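Local coordinates for berberine bridge enzyme-like protein (Arabidopsis thaliana, PDB 5D79) that binds FAD as a secreted, berberine bridge enzyme-like oxidoreductase and takes part in the plant's adaptation to salt stress, at residues D89-T92 against V93-A97; I381-I384 against W385-L388. All blocks are in the same frame, centred on the assembly; numbering follows the deposited sequence.

Interaction 1 (D89-T92 against V93-A97); sequences DVQT and VIRCA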
ATOM      1  N   ASP A  89     -11.936   6.832  22.850  1.00 35.50           N
ATOM      2  CA  ASP A  89     -11.171   5.647  23.237  1.00 36.98           C
ATOM      3  C   ASP A  89      -9.721   5.745  22.796  1.00 41.77           C
ATOM      4  O   ASP A  89      -8.812   5.407  23.561  1.00 46.26           O
ATOM      5  CB  ASP A  89     -11.778   4.384  22.640  1.00 33.21           C
ATOM      6  CG  ASP A  89     -13.157   4.102  23.164  1.00 39.90           C
ATOM      7  OD1 ASP A  89     -13.696   4.963  23.899  1.00 46.32           O
ATOM      8  OD2 ASP A  89     -13.704   3.024  22.834  1.00 36.20           O
ATOM      9  N   VAL A  90      -9.522   6.181  21.550  1.00 36.88           N
ATOM     10  CA  VAL A  90      -8.189   6.318  20.974  1.00 32.53           C
ATOM     11  C   VAL A  90      -7.384   7.299  21.790  1.00 35.51           C
ATOM     12  O   VAL A  90      -6.237   7.029  22.142  1.00 39.70           O
ATOM     13  CB  VAL A  90      -8.231   6.801  19.511  1.00 27.69           C
ATOM     14  CG1 VAL A  90      -6.827   7.106  19.019  1.00 25.47           C
ATOM     15  CG2 VAL A  90      -8.891   5.756  18.634  1.00 28.05           C
ATOM     16  N   GLN A  91      -8.009   8.434  22.087  1.00 33.29           N
ATOM     17  CA  GLN A  91      -7.405   9.478  22.900  1.00 34.47           C
ATOM     18  C   GLN A  91      -6.890   8.919  24.210  1.00 35.67           C
ATOM     19  O   GLN A  91      -5.754   9.175  24.610  1.00 37.37           O
ATOM     20  CB  GLN A  91      -8.420  10.583  23.180  1.00 35.39           C
ATOM     21  CG  GLN A  91      -9.022  11.198  21.943  1.00 35.99           C
ATOM     22  CD  GLN A  91      -9.958  12.334  22.282  1.00 43.16           C
ATOM     23  OE1 GLN A  91     -11.176  12.149  22.344  1.00 46.15           O
ATOM     24  NE2 GLN A  91      -9.395  13.524  22.504  1.00 43.97           N
ATOM     25  N   THR A  92      -7.739   8.145  24.871  1.00 36.76           N
ATOM     26  CA  THR A  92      -7.412   7.595  26.173  1.00 35.74           C
ATOM     27  C   THR A  92      -6.226   6.649  26.070  1.00 33.14           C
ATOM     28  O   THR A  92      -5.382   6.604  26.965  1.00 34.04           O
ATOM     29  CB  THR A  92      -8.619   6.873  26.773  1.00 36.83           C
ATOM     30  OG1 THR A  92      -9.694   7.806  26.914  1.00 38.18           O
ATOM     31  CG2 THR A  92      -8.283   6.289  28.132  1.00 39.31           C
ATOM     32  N   VAL A  93      -6.148   5.910  24.970  1.00 30.78           N
ATOM     33  CA  VAL A  93      -5.032   4.998  24.772  1.00 34.04           C
ATOM     34  C   VAL A  93      -3.727   5.772  24.618  1.00 33.66           C
ATOM     35  O   VAL A  93      -2.730   5.453  25.257  1.00 30.75           O
ATOM     36  CB  VAL A  93      -5.240   4.104  23.552  1.00 32.11           C
ATOM     37  CG1 VAL A  93      -4.003   3.289  23.307  1.00 33.87           C
ATOM     38  CG2 VAL A  93      -6.436   3.186  23.769  1.00 33.32           C
ATOM     39  N   ILE A  94      -3.755   6.805  23.783  1.00 35.25           N
ATOM     40  CA  ILE A  94      -2.600   7.680  23.575  1.00 35.36           C
ATOM     41  C   ILE A  94      -2.159   8.353  24.873  1.00 35.65           C
ATOM     42  O   ILE A  94      -0.975   8.348  25.209  1.00 34.25           O
ATOM     43  CB  ILE A  94      -2.895   8.780  22.507  1.00 41.70           C
ATOM     44  CG1 ILE A  94      -3.261   8.155  21.150  1.00 34.41           C
ATOM     45  CG2 ILE A  94      -1.715   9.722  22.357  1.00 27.69           C
ATOM     46  CD1 ILE A  94      -2.459   6.904  20.793  1.00 30.34           C
ATOM     47  N   ARG A  95      -3.112   8.920  25.608  1.00 38.25           N
ATOM     48  CA  ARG A  95      -2.804   9.584  26.876  1.00 42.31           C
ATOM     49  C   ARG A  95      -2.277   8.630  27.957  1.00 43.03           C
ATOM     50  O   ARG A  95      -1.259   8.914  28.591  1.00 43.52           O
ATOM     51  CB  ARG A  95      -4.033  10.326  27.389  1.00 45.16           C
ATOM     52  CG  ARG A  95      -4.453  11.447  26.459  1.00 55.13           C
ATOM     53  CD  ARG A  95      -5.279  12.504  27.167  1.00 64.42           C
ATOM     54  NE  ARG A  95      -5.966  13.383  26.221  1.00 69.20           N
ATOM     55  CZ  ARG A  95      -7.246  13.257  25.879  1.00 73.78           C
ATOM     56  NH1 ARG A  95      -7.987  12.289  26.409  1.00 73.89           N
ATOM     57  NH2 ARG A  95      -7.789  14.100  25.009  1.00 75.63           N
ATOM     58  N   CYS A  96      -2.954   7.503  28.156  1.00 41.31           N
ATOM     59  CA  CYS A  96      -2.525   6.520  29.155  1.00 39.77           C
ATOM     60  C   CYS A  96      -1.194   5.859  28.825  1.00 37.64           C
ATOM     61  O   CYS A  96      -0.399   5.594  29.724  1.00 37.58           O
ATOM     62  CB  CYS A  96      -3.580   5.426  29.328  1.00 41.48           C
ATOM     63  SG  CYS A  96      -5.087   5.942  30.158  1.00 40.52           S
ATOM     64  N   ALA A  97      -0.971   5.562  27.544  1.00 39.04           N
ATOM     65  CA  ALA A  97       0.267   4.925  27.099  1.00 39.05           C
ATOM     66  C   ALA A  97       1.463   5.778  27.503  1.00 42.34           C
ATOM     67  O   ALA A  97       2.397   5.314  28.165  1.00 40.07           O
ATOM     68  CB  ALA A  97       0.251   4.706  25.579  1.00 31.13           C
TER

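Interaction 2 (I381-I384 against W385-L388); sequences IQEI and WRRL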
ATOM      1  N   ILE A 381      15.624  -7.727 -19.282  1.00 18.85           N
ATOM      2  CA  ILE A 381      14.286  -8.302 -19.381  1.00 19.79           C
ATOM      3  C   ILE A 381      14.331  -9.835 -19.480  1.00 19.05           C
ATOM      4  O   ILE A 381      13.531 -10.538 -18.847  1.00 18.43           O
ATOM      5  CB  ILE A 381      13.516  -7.710 -20.588  1.00 18.23           C
ATOM      6  CG1 ILE A 381      13.351  -6.206 -20.408  1.00 13.42           C
ATOM      7  CG2 ILE A 381      12.137  -8.349 -20.723  1.00 19.10           C
ATOM      8  CD1 ILE A 381      13.082  -5.483 -21.691  1.00 13.70           C
ATOM      9  N   GLN A 382      15.275 -10.354 -20.253  1.00 19.07           N
ATOM     10  CA  GLN A 382      15.392 -11.797 -20.418  1.00 19.74           C
ATOM     11  C   GLN A 382      15.799 -12.469 -19.117  1.00 18.53           C
ATOM     12  O   GLN A 382      15.316 -13.547 -18.796  1.00 18.72           O
ATOM     13  CB  GLN A 382      16.392 -12.131 -21.522  1.00 22.28           C
ATOM     14  CG  GLN A 382      16.011 -11.526 -22.861  1.00 24.97           C
ATOM     15  CD  GLN A 382      17.004 -11.850 -23.948  1.00 27.87           C
ATOM     16  OE1 GLN A 382      16.650 -12.442 -24.968  1.00 33.77           O
ATOM     17  NE2 GLN A 382      18.261 -11.468 -23.737  1.00 24.13           N
ATOM     18  N   GLU A 383      16.674 -11.821 -18.361  1.00 18.11           N
ATOM     19  CA  GLU A 383      17.181 -12.419 -17.134  1.00 22.48           C
ATOM     20  C   GLU A 383      16.118 -12.501 -16.055  1.00 24.82           C
ATOM     21  O   GLU A 383      16.028 -13.502 -15.343  1.00 21.90           O
ATOM     22  CB  GLU A 383      18.386 -11.642 -16.607  1.00 21.39           C
ATOM     23  CG  GLU A 383      18.839 -12.042 -15.198  1.00 19.75           C
ATOM     24  CD  GLU A 383      19.365 -13.460 -15.094  1.00 18.22           C
ATOM     25  OE1 GLU A 383      19.585 -14.129 -16.124  1.00 18.94           O
ATOM     26  OE2 GLU A 383      19.573 -13.908 -13.957  1.00 23.00           O
ATOM     27  N   ILE A 384      15.316 -11.453 -15.916  1.00 26.19           N
ATOM     28  CA  ILE A 384      14.313 -11.466 -14.863  1.00 24.25           C
ATOM     29  C   ILE A 384      13.190 -12.428 -15.258  1.00 22.54           C
ATOM     30  O   ILE A 384      12.552 -13.027 -14.393  1.00 19.90           O
ATOM     31  CB  ILE A 384      13.777 -10.040 -14.539  1.00 24.02           C
ATOM     32  CG1 ILE A 384      13.066  -9.408 -15.731  1.00 22.43           C
ATOM     33  CG2 ILE A 384      14.922  -9.131 -14.067  1.00 21.78           C
ATOM     34  CD1 ILE A 384      12.428  -8.082 -15.383  1.00 18.57           C
ATOM     35  N   TRP A 385      12.988 -12.609 -16.562  1.00 22.22           N
ATOM     36  CA  TRP A 385      12.121 -13.675 -17.069  1.00 20.38           C
ATOM     37  C   TRP A 385      12.682 -15.043 -16.664  1.00 21.37           C
ATOM     38  O   TRP A 385      11.955 -15.918 -16.179  1.00 20.01           O
ATOM     39  CB  TRP A 385      11.983 -13.587 -18.597  1.00 18.69           C
ATOM     40  CG  TRP A 385      11.101 -14.645 -19.199  1.00 19.01           C
ATOM     41  CD1 TRP A 385      11.343 -15.991 -19.259  1.00 18.50           C
ATOM     42  CD2 TRP A 385       9.845 -14.439 -19.846  1.00 20.16           C
ATOM     43  NE1 TRP A 385      10.306 -16.632 -19.893  1.00 17.66           N
ATOM     44  CE2 TRP A 385       9.375 -15.702 -20.264  1.00 19.55           C
ATOM     45  CE3 TRP A 385       9.069 -13.308 -20.113  1.00 19.89           C
ATOM     46  CZ2 TRP A 385       8.170 -15.861 -20.934  1.00 24.60           C
ATOM     47  CZ3 TRP A 385       7.880 -13.468 -20.784  1.00 21.29           C
ATOM     48  CH2 TRP A 385       7.440 -14.733 -21.187  1.00 24.96           C
ATOM     49  N   ARG A 386      13.984 -15.215 -16.874  1.00 22.47           N
ATOM     50  CA  ARG A 386      14.658 -16.459 -16.540  1.00 21.16           C
ATOM     51  C   ARG A 386      14.505 -16.806 -15.057  1.00 21.94           C
ATOM     52  O   ARG A 386      14.288 -17.954 -14.705  1.00 22.82           O
ATOM     53  CB  ARG A 386      16.141 -16.379 -16.904  1.00 18.47           C
ATOM     54  CG  ARG A 386      16.892 -17.659 -16.632  1.00 20.27           C
ATOM     55  CD  ARG A 386      18.383 -17.448 -16.712  1.00 24.44           C
ATOM     56  NE  ARG A 386      18.899 -16.771 -15.528  1.00 28.59           N
ATOM     57  CZ  ARG A 386      19.065 -17.361 -14.347  1.00 29.19           C
ATOM     58  NH1 ARG A 386      18.740 -18.634 -14.187  1.00 29.86           N
ATOM     59  NH2 ARG A 386      19.545 -16.674 -13.323  1.00 29.61           N
ATOM     60  N   ARG A 387      14.608 -15.814 -14.186  1.00 21.11           N
ATOM     61  CA  ARG A 387      14.574 -16.100 -12.761  1.00 24.21           C
ATOM     62  C   ARG A 387      13.183 -16.568 -12.295  1.00 21.40           C
ATOM     63  O   ARG A 387      13.060 -17.269 -11.298  1.00 18.64           O
ATOM     64  CB  ARG A 387      15.056 -14.874 -11.975  1.00 25.00           C
ATOM     65  CG  ARG A 387      16.596 -14.717 -11.974  1.00 26.36           C
ATOM     66  CD  ARG A 387      17.012 -13.280 -11.720  1.00 27.70           C
ATOM     67  NE  ARG A 387      18.461 -13.084 -11.713  1.00 23.26           N
ATOM     68  CZ  ARG A 387      19.191 -13.058 -10.608  1.00 24.36           C
ATOM     69  NH1 ARG A 387      20.500 -12.872 -10.672  1.00 26.58           N
ATOM     70  NH2 ARG A 387      18.607 -13.225  -9.433  1.00 25.33           N
ATOM     71  N   LEU A 388      12.142 -16.215 -13.038  1.00 18.64           N
ATOM     72  CA  LEU A 388      10.794 -16.651 -12.691  1.00 18.05           C
ATOM     73  C   LEU A 388      10.553 -18.128 -13.017  1.00 18.08           C
ATOM     74  O   LEU A 388       9.599 -18.735 -12.530  1.00 18.38           O
ATOM     75  CB  LEU A 388       9.758 -15.777 -13.398  1.00 19.14           C
ATOM     76  CG  LEU A 388       9.465 -14.433 -12.727  1.00 21.45           C
ATOM     77  CD1 LEU A 388       8.903 -13.467 -13.731  1.00 19.83           C
ATOM     78  CD2 LEU A 388       8.494 -14.615 -11.580  1.00 20.41           C
TER

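Interaction 1 (D89-T92 against V93-A97)
Helix 87-100 of the FAD-binding domain makes one of its turns where Gln-91 and Thr-92 meet Arg-95 and Cys-96. Four successive i to i+4 backbone bonds carry it, from Val-93 N to Asp-89 O through Cys-96 N to Thr-92 O; the shortest run from Arg-95 N to Gln-91 O and from Cys-96 N to Thr-92 O, both 2.8 Å. On one flank Gln-91 and Arg-95 run side by side in the same direction, amide and guanidinium planes 55° apart. Gln-91 CB lies over one face of the guanidinium, 3.7 Å from Arg-95 NH1. Gln-91 NE2 and Arg-95 NH2 approach to 3.0 Å, but both are donors and no bond joins them. NE2 gives its hydrogen bond instead to Gly-212 O, and Arg-95 NE reaches Ser-211 O weakly, so both side chains reach the same loop. Thr-92 turns its methyl away from its own backbone N, which brings CG2 within 3.8 Å of Cys-96 SG, while OG1 bonds back to Ser-88 O. That sulfur forms the disulfide with Cys-34, fastening the helix to helix 29-36. On the buried flank Val-90 CG1 stands 4.3 Å from Ile-94 CG1, and both side chains pack on Val-238 of strand 238-248. The turn is that of an amphipathic alpha-helix with an i, i+4 apolar ridge set against the sheets of a PCMH-type FAD-binding domain.

Interaction 2 (I381-I384 against W385-L388)
Backbone bonds of the i to i+4 type link Ile-381 to Trp-385, Gln-382 to Arg-386 and Glu-383 to Arg-387, the last with Arg-387 N 2.9 Å from Glu-383 O, whereas the next, Leu-388 N to Ile-384 O, is weak at 3.5 Å. Over this turn one carboxylate gathers two arginines. Glu-383 sends CG anti to its backbone N (chi1 170°) and then bends at chi2, which carries the carboxylate forward along the helix toward the two arginines. Arg-386 grips it side-on: Arg-386 NE binds Glu-383 OE1 at 2.8 Å, almost straight at 168°, and Arg-386 NH2 binds Glu-383 OE2 at 2.8 Å, both from the syn side of the carboxylate, though tilted out of its plane. Arg-387 NE comes to the anti side of Glu-383 OE2, 2.6 Å away, with carboxylate and guanidinium planes 78° apart. OE2 thus accepts from both arginines, which would probably stabilise the carboxylate's negative charge. Arg-387 is further fixed by NH2 bonding to Ser-453 OG of helix 441-458. The apolar side chains pack on the fold: Ile-384 and Leu-388 on Ile-398, Trp-385 on Val-298 and Ala-300. This is an i, i+3 and i, i+4 salt-bridge network on an amphipathic helix that covers an antiparallel sheet.

How the interactions relate
From the N terminus, interaction 1 comes first, in helix 87-100, and interaction 2 follows in helix 378-388, so the two are in series and neither nest nor cross. Each joins consecutive residues within one helix and closes no loop beyond a helical turn. Their centres lie about 50 Å apart, on opposite sides of the chain's centre. The helix of 89-97 is tied to helix 29-36 and to strands 125-129 and 238-248, which belong to two different sheets. The helix of 381-388 lies between helices 263-276 and 441-458 and against strands 298-306 and 396-402 of the seven-stranded antiparallel sheet.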